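Local coordinates for sporulation-control protein spo0M (Bacillus subtilis, PDB 5CL2) that controls the expression of spo0A and is required for the cell to pass morphological stage 0 of sporulation, at residues Ser175-Gln180 with Ile246-Ala251; Glu139-Leu144 with Asp183-Ile188; Glu197-Val202 with Arg210-Glu215. All blocks are in the same frame, centred on the assembly; numbering follows the deposited sequence.

Contact 1: Ser175-Gln180 with Ile246-Ala251; sequences SGYYRQ and ILDQYA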
loop_
_atom_site.group_PDB
_atom_site.type_symbol
_atom_site.label_atom_id
_atom_site.label_comp_id
_atom_site.label_asym_id
_atom_site.label_seq_id
_atom_site.Cartn_x
_atom_site.Cartn_y
_atom_site.Cartn_z
ATOM N N SER A 175 7.761 -28.065 -20.800
ATOM C CA SER A 175 7.531 -29.515 -20.831
ATOM C C SER A 175 6.194 -29.836 -21.479
ATOM O O SER A 175 5.307 -28.977 -21.514
ATOM C CB SER A 175 7.601 -30.107 -19.413
ATOM O OG SER A 175 6.399 -29.891 -18.690
ATOM N N GLY A 176 6.055 -31.055 -22.010
ATOM C CA GLY A 176 4.804 -31.462 -22.613
ATOM C C GLY A 176 3.640 -31.313 -21.649
ATOM O O GLY A 176 2.563 -30.831 -22.029
ATOM N N TYR A 177 3.861 -31.666 -20.385
ATOM C CA TYR A 177 2.786 -31.608 -19.394
ATOM C C TYR A 177 2.280 -30.176 -19.253
ATOM O O TYR A 177 1.073 -29.889 -19.351
ATOM C CB TYR A 177 3.257 -32.101 -18.022
ATOM C CG TYR A 177 2.142 -32.157 -16.992
ATOM C CD1 TYR A 177 0.995 -32.893 -17.243
ATOM C CD2 TYR A 177 2.219 -31.450 -15.789
ATOM C CE1 TYR A 177 -0.029 -32.955 -16.328
ATOM C CE2 TYR A 177 1.191 -31.499 -14.868
ATOM C CZ TYR A 177 0.066 -32.262 -15.144
ATOM O OH TYR A 177 -0.979 -32.339 -14.243
ATOM N N TYR A 178 3.219 -29.256 -19.063
ATOM C CA TYR A 178 2.811 -27.888 -18.805
ATOM C C TYR A 178 2.341 -27.171 -20.079
ATOM O O TYR A 178 1.410 -26.369 -20.009
ATOM C CB TYR A 178 3.934 -27.169 -18.051
ATOM C CG TYR A 178 3.920 -27.617 -16.579
ATOM C CD1 TYR A 178 2.748 -27.560 -15.837
ATOM C CD2 TYR A 178 5.043 -28.153 -15.964
ATOM C CE1 TYR A 178 2.689 -27.974 -14.509
ATOM C CE2 TYR A 178 4.990 -28.577 -14.631
ATOM C CZ TYR A 178 3.814 -28.482 -13.917
ATOM O OH TYR A 178 3.767 -28.898 -12.611
ATOM N N ARG A 179 2.884 -27.528 -21.241
ATOM C CA ARG A 179 2.314 -27.074 -22.518
ATOM C C ARG A 179 0.857 -27.487 -22.651
ATOM O O ARG A 179 0.019 -26.719 -23.118
ATOM C CB ARG A 179 3.104 -27.631 -23.694
ATOM C CG ARG A 179 4.500 -27.032 -23.795
ATOM C CD ARG A 179 5.203 -27.420 -25.099
ATOM N NE ARG A 179 6.458 -26.686 -25.235
ATOM C CZ ARG A 179 7.656 -27.178 -24.925
ATOM N NH1 ARG A 179 7.765 -28.436 -24.499
ATOM N NH2 ARG A 179 8.747 -26.421 -25.074
ATOM N N GLN A 180 0.557 -28.714 -22.224
ATOM C CA GLN A 180 -0.802 -29.200 -22.290
ATOM C C GLN A 180 -1.663 -28.395 -21.317
ATOM O O GLN A 180 -2.831 -28.116 -21.601
ATOM C CB GLN A 180 -0.852 -30.698 -21.977
ATOM C CG GLN A 180 -2.119 -31.350 -22.416
ATOM C CD GLN A 180 -2.196 -31.504 -23.917
ATOM O OE1 GLN A 180 -3.193 -31.126 -24.534
ATOM N NE2 GLN A 180 -1.140 -32.067 -24.520
ATOM N N ILE A 246 -0.185 -26.494 -6.237
ATOM C CA ILE A 246 -0.938 -25.283 -6.556
ATOM C C ILE A 246 -1.271 -25.227 -8.044
ATOM O O ILE A 246 -2.409 -24.930 -8.423
ATOM C CB ILE A 246 -0.164 -23.987 -6.153
ATOM C CG1 ILE A 246 0.072 -23.963 -4.639
ATOM C CG2 ILE A 246 -0.952 -22.765 -6.578
ATOM C CD1 ILE A 246 0.931 -22.811 -4.132
ATOM N N LEU A 247 -0.280 -25.527 -8.881
ATOM C CA LEU A 247 -0.475 -25.520 -10.334
ATOM C C LEU A 247 -1.417 -26.638 -10.801
ATOM O O LEU A 247 -2.019 -26.516 -11.874
ATOM C CB LEU A 247 0.854 -25.634 -11.073
ATOM C CG LEU A 247 1.844 -24.501 -10.845
ATOM C CD1 LEU A 247 3.113 -24.767 -11.631
ATOM C CD2 LEU A 247 1.212 -23.161 -11.211
ATOM N N ASP A 248 -1.569 -27.704 -10.002
ATOM C CA ASP A 248 -2.374 -28.840 -10.463
ATOM C C ASP A 248 -3.816 -28.443 -10.673
ATOM O O ASP A 248 -4.531 -29.077 -11.446
ATOM C CB ASP A 248 -2.320 -30.008 -9.470
ATOM C CG ASP A 248 -3.269 -31.160 -9.853
ATOM O OD1 ASP A 248 -2.903 -31.973 -10.733
ATOM O OD2 ASP A 248 -4.384 -31.260 -9.276
ATOM N N GLN A 249 -4.249 -27.364 -10.042
ATOM C CA GLN A 249 -5.643 -26.995 -10.188
ATOM C C GLN A 249 -5.956 -26.459 -11.571
ATOM O O GLN A 249 -7.125 -26.247 -11.899
ATOM C CB GLN A 249 -6.018 -25.966 -9.149
ATOM C CG GLN A 249 -5.351 -24.627 -9.384
ATOM C CD GLN A 249 -5.783 -23.635 -8.355
ATOM O OE1 GLN A 249 -6.861 -23.042 -8.473
ATOM N NE2 GLN A 249 -4.960 -23.451 -7.319
ATOM N N TYR A 250 -4.913 -26.228 -12.372
ATOM C CA TYR A 250 -5.073 -25.747 -13.745
ATOM C C TYR A 250 -5.018 -26.884 -14.788
ATOM O O TYR A 250 -5.279 -26.656 -15.976
ATOM C CB TYR A 250 -3.973 -24.708 -14.077
ATOM C CG TYR A 250 -4.016 -23.457 -13.215
ATOM C CD1 TYR A 250 -5.071 -22.558 -13.316
ATOM C CD2 TYR A 250 -3.006 -23.185 -12.297
ATOM C CE1 TYR A 250 -5.133 -21.439 -12.527
ATOM C CE2 TYR A 250 -3.050 -22.047 -11.497
ATOM C CZ TYR A 250 -4.124 -21.183 -11.622
ATOM O OH TYR A 250 -4.206 -20.046 -10.855
ATOM N N ALA A 251 -4.743 -28.113 -14.350
ATOM C CA ALA A 251 -4.621 -29.227 -15.308
ATOM C C ALA A 251 -5.987 -29.524 -15.900
ATOM O O ALA A 251 -6.092 -29.879 -17.079
ATOM C CB ALA A 251 -4.036 -30.482 -14.646
#
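Two neighbouring tyrosines, Tyr177 and Tyr178, reach from the short helix 176-181 to the C-terminal end of the chain. The contact is made by van der Waals packing. Tyr177 holds its CG anti to the backbone N (chi1 -176°), which carries the ring out to Ala251: OH rests 3.6 Å from CB of Ala251, whose methyl meets the ring obliquely. Tyr178 is the buried one of the pair, and its CE1 lies 4.3 Å from CD1 of Leu247, again at a slant to the ring. Within the helix, CD2 of Tyr177 sits above the rim of the Tyr178 ring.

Polar groups come near without bonding across the contact. Tyr177 OH stays 4.0 Å from OD1 of Asp248, too far for a bond; the ring and carboxylate planes are 20° apart. Within the segments, Ser175 OG, as N-cap, accepts from Tyr178 N at 3.3 Å, and Gln249 NE2 donates to a lone pair of Ile246 O at 3.1 Å.

Phe146 and Pro173 also pack on Tyr178. This is plain packing between a short N-capped helix and the end of helix 236-248 with the residues that follow it, beside the five-stranded antiparallel sheet on the face the helices cover, where Leu247 touches Phe200.

Contact 2: Glu139-Leu144 with Asp183-Ile188; sequences EAIENL and DELELI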
loop_
_atom_site.group_PDB
_atom_site.type_symbol
_atom_site.label_atom_id
_atom_site.label_comp_id
_atom_site.label_asym_id
_atom_site.label_seq_id
_atom_site.Cartn_x
_atom_site.Cartn_y
_atom_site.Cartn_z
ATOM N N GLU A 139 13.478 -20.454 -9.259
ATOM C CA GLU A 139 14.174 -21.693 -9.547
ATOM C C GLU A 139 13.225 -22.879 -9.456
ATOM O O GLU A 139 13.230 -23.750 -10.329
ATOM C CB GLU A 139 15.346 -21.878 -8.587
ATOM C CG GLU A 139 16.012 -23.246 -8.659
ATOM C CD GLU A 139 17.154 -23.395 -7.658
ATOM O OE1 GLU A 139 17.434 -22.423 -6.918
ATOM O OE2 GLU A 139 17.784 -24.476 -7.623
ATOM N N ALA A 140 12.386 -22.886 -8.422
ATOM C CA ALA A 140 11.381 -23.932 -8.233
ATOM C C ALA A 140 10.433 -24.051 -9.422
ATOM O O ALA A 140 10.142 -25.154 -9.871
ATOM C CB ALA A 140 10.592 -23.681 -6.962
ATOM N N ILE A 141 9.936 -22.919 -9.904
ATOM C CA ILE A 141 9.029 -22.889 -11.045
ATOM C C ILE A 141 9.728 -23.388 -12.313
ATOM O O ILE A 141 9.165 -24.198 -13.069
ATOM C CB ILE A 141 8.477 -21.472 -11.294
ATOM C CG1 ILE A 141 7.502 -21.062 -10.184
ATOM C CG2 ILE A 141 7.806 -21.388 -12.652
ATOM C CD1 ILE A 141 6.230 -21.893 -10.107
ATOM N N GLU A 142 10.966 -22.951 -12.548
ATOM C CA GLU A 142 11.622 -23.416 -13.770
ATOM C C GLU A 142 11.925 -24.919 -13.698
ATOM O O GLU A 142 11.815 -25.621 -14.707
ATOM C CB GLU A 142 12.910 -22.662 -14.053
ATOM C CG GLU A 142 12.766 -21.164 -14.264
ATOM C CD GLU A 142 14.038 -20.537 -14.819
ATOM O OE1 GLU A 142 15.081 -20.675 -14.151
ATOM O OE2 GLU A 142 13.988 -19.868 -15.884
ATOM N N ASN A 143 12.234 -25.421 -12.505
ATOM C CA ASN A 143 12.510 -26.849 -12.348
ATOM C C ASN A 143 11.314 -27.705 -12.725
ATOM O O ASN A 143 11.481 -28.791 -13.266
ATOM C CB ASN A 143 12.944 -27.160 -10.922
ATOM C CG ASN A 143 14.317 -26.611 -10.614
ATOM O OD1 ASN A 143 15.111 -26.365 -11.524
ATOM N ND2 ASN A 143 14.601 -26.392 -9.332
ATOM N N LEU A 144 10.112 -27.191 -12.485
ATOM C CA LEU A 144 8.897 -27.912 -12.828
ATOM C C LEU A 144 8.703 -27.998 -14.334
ATOM O O LEU A 144 7.825 -28.723 -14.789
ATOM C CB LEU A 144 7.658 -27.261 -12.193
ATOM C CG LEU A 144 7.450 -27.377 -10.680
ATOM C CD1 LEU A 144 6.136 -26.736 -10.271
ATOM C CD2 LEU A 144 7.449 -28.837 -10.263
ATOM N N ASP A 183 -0.733 -21.884 -21.963
ATOM C CA ASP A 183 0.191 -21.187 -22.848
ATOM C C ASP A 183 1.231 -20.394 -22.045
ATOM O O ASP A 183 2.419 -20.363 -22.394
ATOM C CB ASP A 183 -0.600 -20.319 -23.803
ATOM C CG ASP A 183 -1.449 -21.157 -24.724
ATOM O OD1 ASP A 183 -1.183 -22.376 -24.796
ATOM O OD2 ASP A 183 -2.382 -20.630 -25.351
ATOM N N GLU A 184 0.811 -19.777 -20.945
ATOM C CA GLU A 184 1.820 -19.263 -20.036
ATOM C C GLU A 184 1.280 -19.038 -18.639
ATOM O O GLU A 184 0.074 -18.903 -18.443
ATOM C CB GLU A 184 2.462 -17.959 -20.621
ATOM C CG GLU A 184 1.564 -16.743 -20.654
ATOM C CD GLU A 184 0.518 -16.801 -21.751
ATOM O OE1 GLU A 184 0.846 -17.214 -22.872
ATOM O OE2 GLU A 184 -0.654 -16.445 -21.505
ATOM N N LEU A 185 2.218 -18.965 -17.692
ATOM C CA LEU A 185 1.968 -18.749 -16.279
ATOM C C LEU A 185 2.409 -17.333 -15.820
ATOM O O LEU A 185 3.432 -16.839 -16.249
ATOM C CB LEU A 185 2.717 -19.807 -15.474
ATOM C CG LEU A 185 2.713 -19.647 -13.962
ATOM C CD1 LEU A 185 1.323 -19.905 -13.410
ATOM C CD2 LEU A 185 3.757 -20.554 -13.358
ATOM N N GLU A 186 1.631 -16.695 -14.955
ATOM C CA GLU A 186 1.956 -15.378 -14.441
ATOM C C GLU A 186 1.973 -15.419 -12.930
ATOM O O GLU A 186 1.006 -15.887 -12.320
ATOM C CB GLU A 186 0.937 -14.335 -14.908
ATOM C CG GLU A 186 1.045 -13.935 -16.384
ATOM C CD GLU A 186 0.276 -14.869 -17.316
ATOM O OE1 GLU A 186 -0.710 -15.533 -16.896
ATOM O OE2 GLU A 186 0.656 -14.923 -18.492
ATOM N N LEU A 187 3.050 -14.894 -12.340
ATOM C CA LEU A 187 3.220 -14.799 -10.897
ATOM C C LEU A 187 3.441 -13.352 -10.482
ATOM O O LEU A 187 4.110 -12.570 -11.179
ATOM C CB LEU A 187 4.396 -15.654 -10.409
ATOM C CG LEU A 187 4.388 -17.168 -10.698
ATOM C CD1 LEU A 187 5.351 -17.934 -9.795
ATOM C CD2 LEU A 187 2.985 -17.763 -10.644
ATOM N N ILE A 188 2.830 -12.988 -9.366
ATOM C CA ILE A 188 3.136 -11.737 -8.703
ATOM C C ILE A 188 3.653 -12.037 -7.307
ATOM O O ILE A 188 3.014 -12.769 -6.546
ATOM C CB ILE A 188 1.908 -10.822 -8.604
ATOM C CG1 ILE A 188 1.444 -10.392 -9.984
ATOM C CG2 ILE A 188 2.217 -9.575 -7.746
ATOM C CD1 ILE A 188 0.017 -9.869 -9.964
#
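Ile141 meets Leu185 and Leu187 because its first torsion, chi1 -70°, sends its two branches to different leucines: CG2 lies anti to the backbone N and CG1 beside it. The second torsion, chi2 -65°, leaves CD1 beside the Leu187 methyl, slightly farther off than CG1. On the strand, Leu185 has its CG anti to the backbone N (chi1 173°), whereas Leu187 carries its own beside the N, and both side chains leave the strand toward the helix.

The two branches of the isoleucine thus make separate contacts. Its CG1 comes within 3.8 Å of CD1 of Leu187, and the terminal CD1 of Ile141 follows at 4.1 Å from that same methyl. The other branch, CG2, approaches Leu185 CD2 at 4.2 Å. Both pairs meet tip to tip, so the side chains bridge the space between backbones whose nearest CA atoms, those of Ile141 and Leu185, are 9.7 Å apart. No hydrogen bond crosses. All three residues are buried, and the contact is wholly apolar: Leu185 and Leu187 alternate along the strand and so share the face that meets helix 132-143.

Phe171 of strand 165-173 packs on both Ile141 and Leu187, while Phe200 of strand 195-202 adjoins Leu187. Alongside, helix 236-248 lies next to helix 132-143, with Leu243 on Ala140 and Leu247 reaching both Leu144 and Leu185.

Contact 3: Glu197-Val202 with Arg210-Glu215; sequences EIIFEV and RGWLEE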
loop_
_atom_site.group_PDB
_atom_site.type_symbol
_atom_site.label_atom_id
_atom_site.label_comp_id
_atom_site.label_asym_id
_atom_site.label_seq_id
_atom_site.Cartn_x
_atom_site.Cartn_y
_atom_site.Cartn_z
ATOM N N GLU A 197 3.889 -13.451 -0.409
ATOM C CA GLU A 197 2.617 -13.865 -1.010
ATOM C C GLU A 197 2.729 -13.998 -2.533
ATOM O O GLU A 197 3.292 -13.127 -3.196
ATOM C CB GLU A 197 1.530 -12.863 -0.634
ATOM C CG GLU A 197 0.149 -13.213 -1.069
ATOM C CD GLU A 197 -0.889 -12.491 -0.240
ATOM O OE1 GLU A 197 -0.493 -11.916 0.786
ATOM O OE2 GLU A 197 -2.091 -12.519 -0.580
ATOM N N ILE A 198 2.193 -15.080 -3.088
ATOM C CA ILE A 198 2.219 -15.291 -4.537
ATOM C C ILE A 198 0.832 -15.279 -5.136
ATOM O O ILE A 198 -0.089 -15.921 -4.616
ATOM C CB ILE A 198 2.884 -16.607 -4.927
ATOM C CG1 ILE A 198 4.216 -16.752 -4.221
ATOM C CG2 ILE A 198 3.115 -16.658 -6.420
ATOM C CD1 ILE A 198 5.071 -17.802 -4.801
ATOM N N ILE A 199 0.675 -14.497 -6.198
ATOM C CA ILE A 199 -0.560 -14.489 -6.961
ATOM C C ILE A 199 -0.299 -15.252 -8.255
ATOM O O ILE A 199 0.700 -15.016 -8.943
ATOM C CB ILE A 199 -1.042 -13.064 -7.232
ATOM C CG1 ILE A 199 -1.327 -12.353 -5.908
ATOM C CG2 ILE A 199 -2.258 -13.064 -8.129
ATOM C CD1 ILE A 199 -1.591 -10.877 -6.057
ATOM N N PHE A 200 -1.169 -16.211 -8.542
ATOM C CA PHE A 200 -1.035 -17.097 -9.690
ATOM C C PHE A 200 -2.121 -16.767 -10.680
ATOM O O PHE A 200 -3.263 -16.529 -10.303
ATOM C CB PHE A 200 -1.159 -18.571 -9.278
ATOM C CG PHE A 200 -0.072 -19.046 -8.360
ATOM C CD1 PHE A 200 -0.101 -18.733 -7.005
ATOM C CD2 PHE A 200 0.951 -19.843 -8.833
ATOM C CE1 PHE A 200 0.882 -19.183 -6.155
ATOM C CE2 PHE A 200 1.940 -20.298 -7.982
ATOM C CZ PHE A 200 1.904 -19.961 -6.637
ATOM N N GLU A 201 -1.775 -16.762 -11.953
ATOM C CA GLU A 201 -2.789 -16.624 -12.978
ATOM C C GLU A 201 -2.250 -17.365 -14.217
ATOM O O GLU A 201 -1.049 -17.617 -14.299
ATOM C CB GLU A 201 -3.099 -15.134 -13.173
ATOM C CG GLU A 201 -4.138 -14.738 -14.191
ATOM C CD GLU A 201 -5.554 -15.162 -13.882
ATOM O OE1 GLU A 201 -6.194 -14.629 -12.956
ATOM O OE2 GLU A 201 -6.036 -16.008 -14.636
ATOM N N VAL A 202 -3.120 -17.800 -15.130
ATOM C CA VAL A 202 -2.640 -18.487 -16.322
ATOM C C VAL A 202 -3.265 -17.867 -17.555
ATOM O O VAL A 202 -4.350 -17.290 -17.479
ATOM C CB VAL A 202 -2.956 -20.015 -16.317
ATOM C CG1 VAL A 202 -2.456 -20.668 -15.018
ATOM C CG2 VAL A 202 -4.433 -20.250 -16.494
ATOM N N ARG A 210 -3.932 -7.262 -19.980
ATOM C CA ARG A 210 -2.793 -6.477 -19.486
ATOM C C ARG A 210 -3.244 -5.674 -18.279
ATOM O O ARG A 210 -4.353 -5.121 -18.263
ATOM C CB ARG A 210 -2.221 -5.532 -20.550
ATOM C CG ARG A 210 -1.432 -6.192 -21.687
ATOM C CD ARG A 210 -0.122 -6.841 -21.206
ATOM N NE ARG A 210 0.930 -5.920 -20.755
ATOM C CZ ARG A 210 1.780 -5.275 -21.561
ATOM N NH1 ARG A 210 1.713 -5.427 -22.877
ATOM N NH2 ARG A 210 2.712 -4.483 -21.054
ATOM N N GLY A 211 -2.403 -5.635 -17.253
ATOM C CA GLY A 211 -2.745 -4.912 -16.043
ATOM C C GLY A 211 -3.759 -5.667 -15.210
ATOM O O GLY A 211 -4.373 -6.618 -15.692
ATOM N N TRP A 212 -3.956 -5.231 -13.967
ATOM C CA TRP A 212 -4.831 -5.936 -13.044
ATOM C C TRP A 212 -5.973 -5.039 -12.592
ATOM O O TRP A 212 -5.767 -4.109 -11.790
ATOM C CB TRP A 212 -4.002 -6.428 -11.864
ATOM C CG TRP A 212 -2.916 -7.338 -12.350
ATOM C CD1 TRP A 212 -1.752 -6.973 -12.975
ATOM C CD2 TRP A 212 -2.897 -8.770 -12.312
ATOM N NE1 TRP A 212 -1.007 -8.076 -13.304
ATOM C CE2 TRP A 212 -1.705 -9.216 -12.894
ATOM C CE3 TRP A 212 -3.789 -9.734 -11.806
ATOM C CZ2 TRP A 212 -1.353 -10.549 -13.012
ATOM C CZ3 TRP A 212 -3.447 -11.070 -11.908
ATOM C CH2 TRP A 212 -2.246 -11.467 -12.507
ATOM N N LEU A 213 -7.178 -5.340 -13.093
ATOM C CA LEU A 213 -8.324 -4.436 -12.971
ATOM C C LEU A 213 -9.596 -5.141 -12.512
ATOM O O LEU A 213 -9.787 -6.338 -12.752
ATOM C CB LEU A 213 -8.605 -3.734 -14.303
ATOM C CG LEU A 213 -7.441 -3.279 -15.187
ATOM C CD1 LEU A 213 -7.967 -2.872 -16.554
ATOM C CD2 LEU A 213 -6.649 -2.161 -14.541
ATOM N N GLU A 214 -10.469 -4.373 -11.865
ATOM C CA GLU A 214 -11.736 -4.863 -11.344
ATOM C C GLU A 214 -12.545 -5.663 -12.368
ATOM O O GLU A 214 -13.042 -6.741 -12.063
ATOM C CB GLU A 214 -12.574 -3.682 -10.861
ATOM C CG GLU A 214 -12.778 -3.615 -9.374
ATOM C CD GLU A 214 -13.476 -2.328 -8.966
ATOM O OE1 GLU A 214 -14.054 -1.672 -9.864
ATOM O OE2 GLU A 214 -13.427 -1.964 -7.763
ATOM N N GLU A 215 -12.664 -5.117 -13.576
ATOM C CA GLU A 215 -13.453 -5.726 -14.641
ATOM C C GLU A 215 -12.943 -7.103 -15.103
ATOM O O GLU A 215 -13.666 -7.836 -15.778
ATOM C CB GLU A 215 -13.565 -4.789 -15.851
ATOM C CG GLU A 215 -12.337 -3.943 -16.225
ATOM C CD GLU A 215 -12.255 -2.573 -15.518
ATOM O OE1 GLU A 215 -12.590 -2.452 -14.317
ATOM O OE2 GLU A 215 -11.891 -1.591 -16.204
#
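Trp212 and Glu201 pass each other in opposite directions, the indole running toward the strand and the glutamate toward the loop. The outer corner of the six-membered ring does the touching: CH2 lies 3.8 Å from CB of Glu201, which sits at the edge of the indole and near its plane. CG of the same glutamate follows at 4.1 Å from CH2, so it is the aliphatic stem that the ring meets. A bend at chi2 (66°) turns the carboxylate out of line with that stem, and its plane stands 48° from the indole. Ile199, two residues back and on the same face of the strand, adds a looser touch, its CG2 being 4.4 Å from CZ3 of Trp212 and oblique to the ring.

The fold here is a five-stranded antiparallel sheet (146-155, 165-173, 185-191, 195-202, 224-229) with helices on one face and the long connection between strands 195-202 and 224-229 folded over the other. Ile199 and Glu201 point toward that connection, which carries Trp212, while Phe200 between them points away, and its ring packs on Leu243, Ile246 and Leu247 of helix 236-248.

The polar ends find their main partners beyond the two segments. Glu201 OE1 is hydrogen-bonded to the hydroxyl of Tyr217 and OE2 forms a salt bridge with Arg207, and these two hold the carboxylate; Val202 N adds merely a weak bond to OE2, 3.5 Å long. Trp212 NE1 is hydrogen-bonded to Glu168 OE1, anchoring the indole at the edge away from Glu201, while Arg204 makes a cation-pi contact with the ring and Phe159 meets it with planes at about 45°.

All three contacts are built round the five-stranded sheet that includes strand 185-191. Contacts 1 and 2, with centres about 10 Å apart, lie on its helical side and join where CD1 of Leu247 packs 3.9 Å from CD1 of Leu144. Contact 3 lies on the opposite face, its centre about 15 Å from that of contact 2; between them runs the strand pairing, with Glu186 N probably hydrogen-bonded to Glu201 O at 2.9 Å. Contacts 1 and 3 meet through Tyr250, whose CD1 lies 3.6 Å from Val202 CG1, and through Phe200, which Ile246 and Leu247 touch. The sodium ion, held by Thr14, Asp122 and Asp124, takes no ligand from any of them.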